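Local coordinates for protein histone acetyltransferase (Trypanosoma brucei brucei, PDB 6IF4) that probably acetylates lysines of histones with acetyl-CoA as a MYST-family enzyme, this chain being its presumed Tudor (Tudor-knot) domain, at residues Gln8-Thr13 with Ser55-Arg60; Ala12-Thr17 with Met48-Pro53; Ile22-Ala27 with Tyr38-Glu43. One frame throughout, in Å; residues are numbered along the deposited sequence.

Contact 1: residues Gln8-Thr13 with Ser55-Arg60; sequences QKVYAT and SALRER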
loop_
_atom_site.group_PDB
_atom_site.type_symbol
_atom_site.label_atom_id
_atom_site.label_comp_id
_atom_site.label_asym_id
_atom_site.label_seq_id
_atom_site.Cartn_x
_atom_site.Cartn_y
_atom_site.Cartn_z
ATOM N N GLN B 8 2.815 4.671 -7.419
ATOM C CA GLN B 8 2.885 3.385 -8.100
ATOM C C GLN B 8 1.566 2.632 -7.975
ATOM O O GLN B 8 0.966 2.564 -6.900
ATOM C CB GLN B 8 4.019 2.541 -7.522
ATOM C CG GLN B 8 4.171 1.172 -8.164
ATOM C CD GLN B 8 5.434 0.469 -7.727
ATOM O OE1 GLN B 8 6.258 1.038 -7.014
ATOM N NE2 GLN B 8 5.594 -0.780 -8.151
ATOM N N LYS B 9 1.118 2.053 -9.086
ATOM C CA LYS B 9 -0.044 1.177 -9.071
ATOM C C LYS B 9 0.346 -0.181 -8.503
ATOM O O LYS B 9 1.345 -0.777 -8.921
ATOM C CB LYS B 9 -0.614 1.019 -10.477
ATOM C CG LYS B 9 -0.664 2.314 -11.268
ATOM C CD LYS B 9 -1.736 2.261 -12.332
ATOM C CE LYS B 9 -2.061 3.655 -12.844
ATOM N NZ LYS B 9 -2.472 4.556 -11.736
ATOM N N VAL B 10 -0.444 -0.671 -7.549
ATOM C CA VAL B 10 -0.174 -1.925 -6.861
ATOM C C VAL B 10 -1.487 -2.670 -6.662
ATOM O O VAL B 10 -2.575 -2.147 -6.911
ATOM C CB VAL B 10 0.510 -1.705 -5.494
ATOM C CG1 VAL B 10 1.864 -1.012 -5.656
ATOM C CG2 VAL B 10 -0.406 -0.912 -4.576
ATOM N N TYR B 11 -1.363 -3.917 -6.222
ATOM C CA TYR B 11 -2.458 -4.659 -5.622
ATOM C C TYR B 11 -2.209 -4.724 -4.124
ATOM O O TYR B 11 -1.086 -4.991 -3.688
ATOM C CB TYR B 11 -2.565 -6.075 -6.190
ATOM C CG TYR B 11 -3.102 -6.153 -7.603
ATOM C CD1 TYR B 11 -4.446 -5.928 -7.871
ATOM C CD2 TYR B 11 -2.265 -6.464 -8.665
ATOM C CE1 TYR B 11 -4.939 -6.004 -9.162
ATOM C CE2 TYR B 11 -2.749 -6.542 -9.959
ATOM C CZ TYR B 11 -4.085 -6.311 -10.201
ATOM O OH TYR B 11 -4.566 -6.387 -11.490
ATOM N N ALA B 12 -3.250 -4.473 -3.341
ATOM C CA ALA B 12 -3.135 -4.450 -1.892
ATOM C C ALA B 12 -4.212 -5.333 -1.285
ATOM O O ALA B 12 -5.363 -5.319 -1.730
ATOM C CB ALA B 12 -3.253 -3.026 -1.338
ATOM N N THR B 13 -3.830 -6.113 -0.279
ATOM C CA THR B 13 -4.815 -6.925 0.413
ATOM C C THR B 13 -5.754 -6.038 1.220
ATOM O O THR B 13 -5.367 -4.991 1.751
ATOM C CB THR B 13 -4.144 -7.942 1.336
ATOM O OG1 THR B 13 -3.350 -7.258 2.312
ATOM C CG2 THR B 13 -3.268 -8.889 0.536
ATOM N N SER B 55 4.657 -6.643 2.608
ATOM C CA SER B 55 4.150 -8.010 2.509
ATOM C C SER B 55 2.687 -8.064 2.092
ATOM O O SER B 55 2.204 -9.134 1.709
ATOM C CB SER B 55 4.336 -8.741 3.842
ATOM O OG SER B 55 3.879 -7.956 4.926
ATOM N N ALA B 56 1.969 -6.947 2.172
ATOM C CA ALA B 56 0.573 -6.888 1.767
ATOM C C ALA B 56 0.389 -6.378 0.344
ATOM O O ALA B 56 -0.753 -6.261 -0.111
ATOM C CB ALA B 56 -0.223 -6.005 2.734
ATOM N N LEU B 57 1.476 -6.095 -0.371
ATOM C CA LEU B 57 1.407 -5.435 -1.665
ATOM C C LEU B 57 1.982 -6.316 -2.767
ATOM O O LEU B 57 2.838 -7.173 -2.535
ATOM C CB LEU B 57 2.163 -4.097 -1.650
ATOM C CG LEU B 57 1.758 -3.064 -0.599
ATOM C CD1 LEU B 57 2.593 -1.802 -0.755
ATOM C CD2 LEU B 57 0.280 -2.745 -0.703
ATOM N N ARG B 58 1.507 -6.062 -3.985
ATOM C CA ARG B 58 2.011 -6.680 -5.198
ATOM C C ARG B 58 2.093 -5.610 -6.272
ATOM O O ARG B 58 1.279 -4.686 -6.301
ATOM C CB ARG B 58 1.099 -7.811 -5.704
ATOM C CG ARG B 58 1.039 -9.044 -4.837
ATOM C CD ARG B 58 0.484 -10.223 -5.627
ATOM N NE ARG B 58 -0.866 -9.990 -6.136
ATOM C CZ ARG B 58 -1.164 -9.790 -7.418
ATOM N NH1 ARG B 58 -0.206 -9.775 -8.335
ATOM N NH2 ARG B 58 -2.423 -9.599 -7.784
ATOM N N GLU B 59 3.077 -5.740 -7.156
ATOM C CA GLU B 59 3.116 -4.888 -8.336
ATOM C C GLU B 59 1.850 -5.096 -9.154
ATOM O O GLU B 59 1.259 -6.178 -9.162
ATOM C CB GLU B 59 4.340 -5.206 -9.196
ATOM C CG GLU B 59 5.657 -4.659 -8.683
ATOM C CD GLU B 59 6.812 -4.995 -9.609
ATOM O OE1 GLU B 59 7.977 -4.892 -9.170
ATOM O OE2 GLU B 59 6.555 -5.365 -10.776
ATOM N N ARG B 60 1.435 -4.041 -9.845
ATOM C CA ARG B 60 0.251 -4.088 -10.724
ATOM C C ARG B 60 0.616 -3.472 -12.082
ATOM O O ARG B 60 0.875 -2.295 -12.137
ATOM C CB ARG B 60 -0.959 -3.418 -10.070
ATOM C CG ARG B 60 -2.176 -3.267 -10.970
ATOM C CD ARG B 60 -3.465 -2.777 -10.334
ATOM N NE ARG B 60 -3.452 -1.505 -9.668
ATOM C CZ ARG B 60 -3.919 -0.371 -10.164
ATOM N NH1 ARG B 60 -4.438 -0.354 -11.367
ATOM N NH2 ARG B 60 -3.858 0.744 -9.469
HETATM O O HOH W 1 3.700 -1.976 -10.109
HETATM O O HOH W 2 7.911 -2.504 -7.025
#

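Contact 2: residues Ala12-Thr17 with Met48-Pro53; sequences ATLHET and MDRWLP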
loop_
_atom_site.group_PDB
_atom_site.type_symbol
_atom_site.label_atom_id
_atom_site.label_comp_id
_atom_site.label_asym_id
_atom_site.label_seq_id
_atom_site.Cartn_x
_atom_site.Cartn_y
_atom_site.Cartn_z
ATOM N N ALA B 12 -3.250 -4.473 -3.341
ATOM C CA ALA B 12 -3.135 -4.450 -1.892
ATOM C C ALA B 12 -4.212 -5.333 -1.285
ATOM O O ALA B 12 -5.363 -5.319 -1.730
ATOM C CB ALA B 12 -3.253 -3.026 -1.338
ATOM N N THR B 13 -3.830 -6.113 -0.279
ATOM C CA THR B 13 -4.815 -6.925 0.413
ATOM C C THR B 13 -5.754 -6.038 1.220
ATOM O O THR B 13 -5.367 -4.991 1.751
ATOM C CB THR B 13 -4.144 -7.942 1.336
ATOM O OG1 THR B 13 -3.350 -7.258 2.312
ATOM C CG2 THR B 13 -3.268 -8.889 0.536
ATOM N N LEU B 14 -7.001 -6.480 1.314
ATOM C CA LEU B 14 -7.997 -5.796 2.131
ATOM C C LEU B 14 -9.019 -6.853 2.508
ATOM O O LEU B 14 -9.804 -7.283 1.656
ATOM C CB LEU B 14 -8.644 -4.643 1.367
ATOM C CG LEU B 14 -9.908 -4.025 1.970
ATOM C CD1 LEU B 14 -9.601 -3.390 3.313
ATOM C CD2 LEU B 14 -10.512 -3.003 1.010
ATOM N N HIS B 15 -8.993 -7.277 3.769
ATOM C CA HIS B 15 -9.831 -8.379 4.231
ATOM C C HIS B 15 -9.589 -9.626 3.382
ATOM O O HIS B 15 -10.508 -10.212 2.804
ATOM C CB HIS B 15 -11.301 -7.970 4.257
ATOM C CG HIS B 15 -11.567 -6.788 5.134
ATOM N ND1 HIS B 15 -12.082 -5.602 4.653
ATOM C CD2 HIS B 15 -11.379 -6.603 6.462
ATOM C CE1 HIS B 15 -12.204 -4.743 5.647
ATOM N NE2 HIS B 15 -11.784 -5.325 6.757
ATOM N N GLU B 16 -8.314 -10.013 3.312
ATOM C CA GLU B 16 -7.852 -11.230 2.645
ATOM C C GLU B 16 -8.190 -11.253 1.153
ATOM O O GLU B 16 -8.264 -12.324 0.541
ATOM C CB GLU B 16 -8.393 -12.494 3.323
ATOM C CG GLU B 16 -8.377 -12.525 4.858
ATOM C CD GLU B 16 -9.694 -12.097 5.486
ATOM O OE1 GLU B 16 -10.679 -12.850 5.369
ATOM O OE2 GLU B 16 -9.729 -11.035 6.152
ATOM N N THR B 17 -8.357 -10.087 0.533
ATOM C CA THR B 17 -8.612 -10.014 -0.898
ATOM C C THR B 17 -7.750 -8.924 -1.521
ATOM O O THR B 17 -7.599 -7.840 -0.949
ATOM C CB THR B 17 -10.100 -9.748 -1.183
ATOM O OG1 THR B 17 -10.882 -10.821 -0.649
ATOM C CG2 THR B 17 -10.355 -9.663 -2.681
ATOM N N MET B 48 -11.147 4.026 3.476
ATOM C CA MET B 48 -10.524 2.712 3.489
ATOM C C MET B 48 -9.003 2.764 3.388
ATOM O O MET B 48 -8.368 1.708 3.480
ATOM C CB MET B 48 -11.088 1.845 2.361
ATOM C CG MET B 48 -12.596 1.686 2.431
ATOM S SD MET B 48 -13.108 0.805 3.918
ATOM C CE MET B 48 -12.283 -0.764 3.693
ATOM N N ASP B 49 -8.451 3.942 3.178
ATOM C CA ASP B 49 -6.993 4.126 3.095
ATOM C C ASP B 49 -6.320 3.605 4.367
ATOM O O ASP B 49 -6.833 3.820 5.455
ATOM C CB ASP B 49 -6.610 5.569 2.884
ATOM C CG ASP B 49 -7.138 6.173 1.604
ATOM O OD1 ASP B 49 -7.734 5.488 0.839
ATOM O OD2 ASP B 49 -6.889 7.286 1.412
ATOM N N ARG B 50 -5.158 3.006 4.195
ATOM C CA ARG B 50 -4.454 2.498 5.380
ATOM C C ARG B 50 -2.967 2.298 5.141
ATOM O O ARG B 50 -2.538 2.260 4.048
ATOM C CB ARG B 50 -5.009 1.144 5.814
ATOM C CG ARG B 50 -5.153 0.120 4.722
ATOM C CD ARG B 50 -6.033 -1.000 5.247
ATOM N NE ARG B 50 -7.393 -0.549 5.095
ATOM C CZ ARG B 50 -8.439 -0.933 5.781
ATOM N NH1 ARG B 50 -8.332 -1.807 6.753
ATOM N NH2 ARG B 50 -9.612 -0.432 5.492
ATOM N N TRP B 51 -2.267 2.227 6.249
ATOM C CA TRP B 51 -0.842 1.931 6.221
ATOM C C TRP B 51 -0.639 0.422 6.150
ATOM O O TRP B 51 -1.239 -0.327 6.928
ATOM C CB TRP B 51 -0.150 2.503 7.456
ATOM C CG TRP B 51 -0.058 3.994 7.455
ATOM C CD1 TRP B 51 -0.902 4.865 8.076
ATOM C CD2 TRP B 51 0.935 4.792 6.801
ATOM N NE1 TRP B 51 -0.496 6.156 7.852
ATOM C CE2 TRP B 51 0.630 6.140 7.070
ATOM C CE3 TRP B 51 2.054 4.498 6.014
ATOM C CZ2 TRP B 51 1.401 7.193 6.582
ATOM C CZ3 TRP B 51 2.818 5.544 5.529
ATOM C CH2 TRP B 51 2.487 6.875 5.813
ATOM N N LEU B 52 0.200 -0.028 5.224
ATOM C CA LEU B 52 0.455 -1.453 5.063
ATOM C C LEU B 52 1.927 -1.702 4.861
ATOM O O LEU B 52 2.644 -0.858 4.295
ATOM C CB LEU B 52 -0.326 -2.035 3.873
ATOM C CG LEU B 52 -1.850 -1.977 3.960
ATOM C CD1 LEU B 52 -2.478 -2.386 2.634
ATOM C CD2 LEU B 52 -2.349 -2.857 5.095
ATOM N N PRO B 53 2.445 -2.847 5.310
ATOM C CA PRO B 53 3.808 -3.243 4.983
ATOM C C PRO B 53 3.883 -3.784 3.559
ATOM O O PRO B 53 2.870 -4.044 2.907
ATOM C CB PRO B 53 4.114 -4.333 6.010
ATOM C CG PRO B 53 2.784 -4.962 6.257
ATOM C CD PRO B 53 1.772 -3.846 6.168
#

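Contact 3: residues Ile22-Ala27 with Tyr38-Glu43; sequences IIQEVA and YVHYVE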
loop_
_atom_site.group_PDB
_atom_site.type_symbol
_atom_site.label_atom_id
_atom_site.label_comp_id
_atom_site.label_asym_id
_atom_site.label_seq_id
_atom_site.Cartn_x
_atom_site.Cartn_y
_atom_site.Cartn_z
ATOM N N ILE B 22 -3.232 2.315 -5.086
ATOM C CA ILE B 22 -2.142 3.222 -5.414
ATOM C C ILE B 22 -1.484 3.618 -4.102
ATOM O O ILE B 22 -2.136 3.697 -3.057
ATOM C CB ILE B 22 -2.628 4.476 -6.187
ATOM C CG1 ILE B 22 -3.258 4.093 -7.526
ATOM C CG2 ILE B 22 -1.490 5.462 -6.422
ATOM C CD1 ILE B 22 -4.037 5.222 -8.174
ATOM N N ILE B 23 -0.179 3.841 -4.147
ATOM C CA ILE B 23 0.566 4.237 -2.962
ATOM C C ILE B 23 0.548 5.756 -2.852
ATOM O O ILE B 23 1.017 6.463 -3.750
ATOM C CB ILE B 23 1.989 3.678 -2.999
ATOM C CG1 ILE B 23 1.891 2.182 -2.711
ATOM C CG2 ILE B 23 2.874 4.369 -1.976
ATOM C CD1 ILE B 23 3.141 1.477 -2.821
ATOM N N GLN B 24 -0.000 6.254 -1.745
ATOM C CA GLN B 24 -0.113 7.688 -1.526
ATOM C C GLN B 24 1.098 8.270 -0.833
ATOM O O GLN B 24 1.467 9.417 -1.107
ATOM C CB GLN B 24 -1.331 7.994 -0.653
ATOM C CG GLN B 24 -2.679 7.787 -1.306
ATOM C CD GLN B 24 -3.682 8.828 -0.855
ATOM O OE1 GLN B 24 -4.663 9.111 -1.552
ATOM N NE2 GLN B 24 -3.426 9.430 0.303
ATOM N N GLU B 25 1.739 7.491 0.033
ATOM C CA GLU B 25 2.829 7.979 0.858
ATOM C C GLU B 25 3.720 6.806 1.224
ATOM O O GLU B 25 3.273 5.658 1.272
ATOM C CB GLU B 25 2.325 8.648 2.148
ATOM C CG GLU B 25 1.531 9.925 1.961
ATOM C CD GLU B 25 2.382 11.077 1.470
ATOM O OE1 GLU B 25 3.619 11.013 1.624
ATOM O OE2 GLU B 25 1.811 12.049 0.932
ATOM N N VAL B 26 4.988 7.109 1.466
ATOM C CA VAL B 26 5.954 6.147 1.973
ATOM C C VAL B 26 6.550 6.728 3.245
ATOM O O VAL B 26 6.822 7.932 3.318
ATOM C CB VAL B 26 7.050 5.842 0.931
ATOM C CG1 VAL B 26 8.127 4.944 1.521
ATOM C CG2 VAL B 26 6.440 5.201 -0.307
ATOM N N ALA B 27 6.750 5.878 4.249
ATOM C CA ALA B 27 7.330 6.329 5.501
ATOM C C ALA B 27 8.132 5.193 6.114
ATOM O O ALA B 27 7.739 4.026 6.032
ATOM C CB ALA B 27 6.254 6.799 6.487
ATOM N N TYR B 38 1.230 4.069 2.667
ATOM C CA TYR B 38 -0.150 4.502 2.826
ATOM C C TYR B 38 -0.833 4.287 1.485
ATOM O O TYR B 38 -0.578 5.021 0.526
ATOM C CB TYR B 38 -0.225 5.965 3.254
ATOM C CG TYR B 38 -1.583 6.370 3.773
ATOM C CD1 TYR B 38 -2.112 5.783 4.915
ATOM C CD2 TYR B 38 -2.341 7.332 3.119
ATOM C CE1 TYR B 38 -3.356 6.148 5.395
ATOM C CE2 TYR B 38 -3.585 7.703 3.591
ATOM C CZ TYR B 38 -4.087 7.107 4.729
ATOM O OH TYR B 38 -5.326 7.472 5.202
ATOM N N VAL B 39 -1.688 3.276 1.414
ATOM C CA VAL B 39 -2.285 2.863 0.153
ATOM C C VAL B 39 -3.703 3.399 0.078
ATOM O O VAL B 39 -4.402 3.510 1.094
ATOM C CB VAL B 39 -2.251 1.328 -0.009
ATOM C CG1 VAL B 39 -0.899 0.777 0.430
ATOM C CG2 VAL B 39 -3.381 0.662 0.760
ATOM N N HIS B 40 -4.113 3.777 -1.124
ATOM C CA HIS B 40 -5.494 4.126 -1.409
ATOM C C HIS B 40 -6.065 3.086 -2.359
ATOM O O HIS B 40 -5.484 2.823 -3.417
ATOM C CB HIS B 40 -5.599 5.527 -2.022
ATOM C CG HIS B 40 -6.952 5.836 -2.586
ATOM N ND1 HIS B 40 -8.075 5.963 -1.798
ATOM C CD2 HIS B 40 -7.362 6.048 -3.859
ATOM C CE1 HIS B 40 -9.119 6.232 -2.559
ATOM N NE2 HIS B 40 -8.715 6.290 -3.815
ATOM N N TYR B 41 -7.185 2.484 -1.974
ATOM C CA TYR B 41 -7.840 1.511 -2.832
ATOM C C TYR B 41 -8.591 2.276 -3.907
ATOM O O TYR B 41 -9.410 3.153 -3.612
ATOM C CB TYR B 41 -8.772 0.606 -2.035
ATOM C CG TYR B 41 -8.032 -0.200 -1.004
ATOM C CD1 TYR B 41 -7.487 -1.441 -1.320
ATOM C CD2 TYR B 41 -7.856 0.288 0.282
ATOM C CE1 TYR B 41 -6.798 -2.174 -0.373
ATOM C CE2 TYR B 41 -7.171 -0.431 1.226
ATOM C CZ TYR B 41 -6.645 -1.661 0.898
ATOM O OH TYR B 41 -5.965 -2.372 1.853
ATOM N N VAL B 42 -8.298 1.932 -5.158
ATOM C CA VAL B 42 -8.726 2.724 -6.300
ATOM C C VAL B 42 -10.244 2.799 -6.411
ATOM O O VAL B 42 -10.794 3.830 -6.815
ATOM C CB VAL B 42 -8.073 2.120 -7.555
ATOM C CG1 VAL B 42 -8.915 2.365 -8.747
ATOM C CG2 VAL B 42 -6.663 2.677 -7.722
ATOM N N GLU B 43 -10.948 1.740 -6.028
ATOM C CA GLU B 43 -12.401 1.704 -6.096
ATOM C C GLU B 43 -13.029 1.676 -4.708
ATOM O O GLU B 43 -14.096 1.088 -4.512
ATOM C CB GLU B 43 -12.859 0.511 -6.930
ATOM C CG GLU B 43 -12.443 0.627 -8.387
ATOM C CD GLU B 43 -13.322 -0.175 -9.317
ATOM O OE1 GLU B 43 -14.323 0.384 -9.808
ATOM O OE2 GLU B 43 -13.004 -1.356 -9.563
#

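Contact 1: residues Gln8-Thr13 with Ser55-Arg60
The ring of Tyr11 lies between two arginines, Arg58 on strand 57-59 and Arg60 just after it. Over one face lies the Arg58 guanidinium, 16° from parallel and offset to the rim, with NH2 3.3 Å from Tyr11 CD2. Arg58 also makes a cation-pi contact with Phe18. The other face takes the aliphatic part of Arg60, whose side chain crosses that of Tyr11 at about a right angle. Arg60 CD sits 3.7 Å from the Tyr11 ring centroid, a CH-pi contact. A bend at chi3 (58°) brings Arg60 NE to Val10 O at 3.0 Å, a hydrogen bond with the oxygen in the guanidinium plane. Lys9 CB covers one guanidinium face. The Tyr11-Arg58 pair is antiparallel and hydrogen-bonded, Tyr11 N to Arg58 O and Arg58 N to Tyr11 O both 2.8 Å. On the sheet face opposite Tyr11 and Arg58, Leu57 CD2 packs 3.6 Å from Ala12 CB. A water joins Gln8 NE2, Lys9 O and Arg60 N, while Gln8 OE1 accepts from Glu5 N. Strand 57-59, the domain's last, thus closes onto strand 9-13 of the SH3-like barrel. The carbonyls of Val10 and, through NH2, Ala21 fix the guanidinium's rotation, so neutral acceptors hold this probably charged group.

Contact 2: residues Ala12-Thr17 with Met48-Pro53
Leu14 lays its CD1 methyl over the centre of the Arg50 guanidinium, 3.7 Å from Arg50 CZ. The two side chains cross at about a right angle. Leu14 CG is anti to the backbone N (chi1 167°), and this carries the branched end toward strand 50-53. The guanidinium is held by its own segment. Arg50 NE and NH2 both bond side-on to Met48 O, NE at 2.9 Å and NH2 at 3.2 Å. The oxygen lies in the guanidinium plane, so the grip fixes the rotation of the flat group and leaves a face to the leucine. Met48 folds back through chi2 and chi3, both near -60°. Its CE methyl then reaches Leu14, 3.8 Å from CD1 and 3.9 Å from CD2. In the SH3-like fold of this Tudor-knot domain, strand 50-53 is not a sheet neighbour of strand 9-13. No backbone hydrogen bond joins the two segments, and their touching parts run 114° apart. Tyr41, on strand 35-41, touches Leu14, Arg50 and Leu52, and its OH bonds Thr13 O. Further along, Leu52 CD1 is 4.1 Å from Ala12 CB and 4.0 Å from Thr13 O. After the strand, a 2.7 Å hydrogen bond from Leu14 N to Thr17 O ties the turn Leu14-Thr17.

Contact 3: residues Ile22-Ala27 with Tyr38-Glu43
Gln24 runs alongside Tyr38, the two side chains pointing the same way. Its CB lies 3.3 Å from Tyr38 O and also nears the ring atom CD2. CG is anti to the carbonyl carbon (chi1 -71°) and passes 3.8 Å from His40 CB. The chain then bends at chi2 (-144°), and the amide at its tip faces two neighbours. OE1 comes to 3.7 Å from His40 CB. NE2 lies at the edge of the Tyr38 ring, in its plane, 3.7 Å from both Tyr38 CD2 and CE2, with the amide turned 63° from the ring. The polar tip of His40 turns elsewhere, where ND1 bonds Asp49 OD1. Strands 18-28 and 35-41 form an antiparallel hairpin of the SH3-like fold, and Gln24 and Glu25, both opposite Tyr38, form a classic beta bulge in it. Gln24 N bonds Tyr38 O at 2.6 Å, nearly along the C=O axis, and Glu25 N adds a weak bond to the same oxygen. Tyr38 N returns a bond to Glu25 O. Before the bulge, Ile22 and His40 exchange two backbone bonds, and His40 N to Ile22 O at 2.8 Å is almost straight. On the face of His40, Ile22 CD1 meets Val42 CG2 at 3.7 Å. On the opposite sheet face, Ile23 and Val39 turn inward toward Phe4 and Leu52.

The three contacts lie about 9 Å apart between centres and share one antiparallel sheet, in which 9-13 pairs with both 57-59 and 18-28. Contacts 1 and 2 both use Ala12 and Thr13. In sequence, both segments of contact 3 lie between the two segments of contact 1, and likewise between those of contact 2. Contact 3 is tied to both others through Tyr41 OH, 2.7 Å from Thr13 O. Gln8 O of contact 1 probably bonds Ile23 N of contact 3 at 3.2 Å. Contacts 2 and 3 also meet at Asp49 OD1 and His40 ND1, 2.7 Å apart. The chain contains no acetyltransferase domain, so these contacts concern the Tudor-knot fold itself.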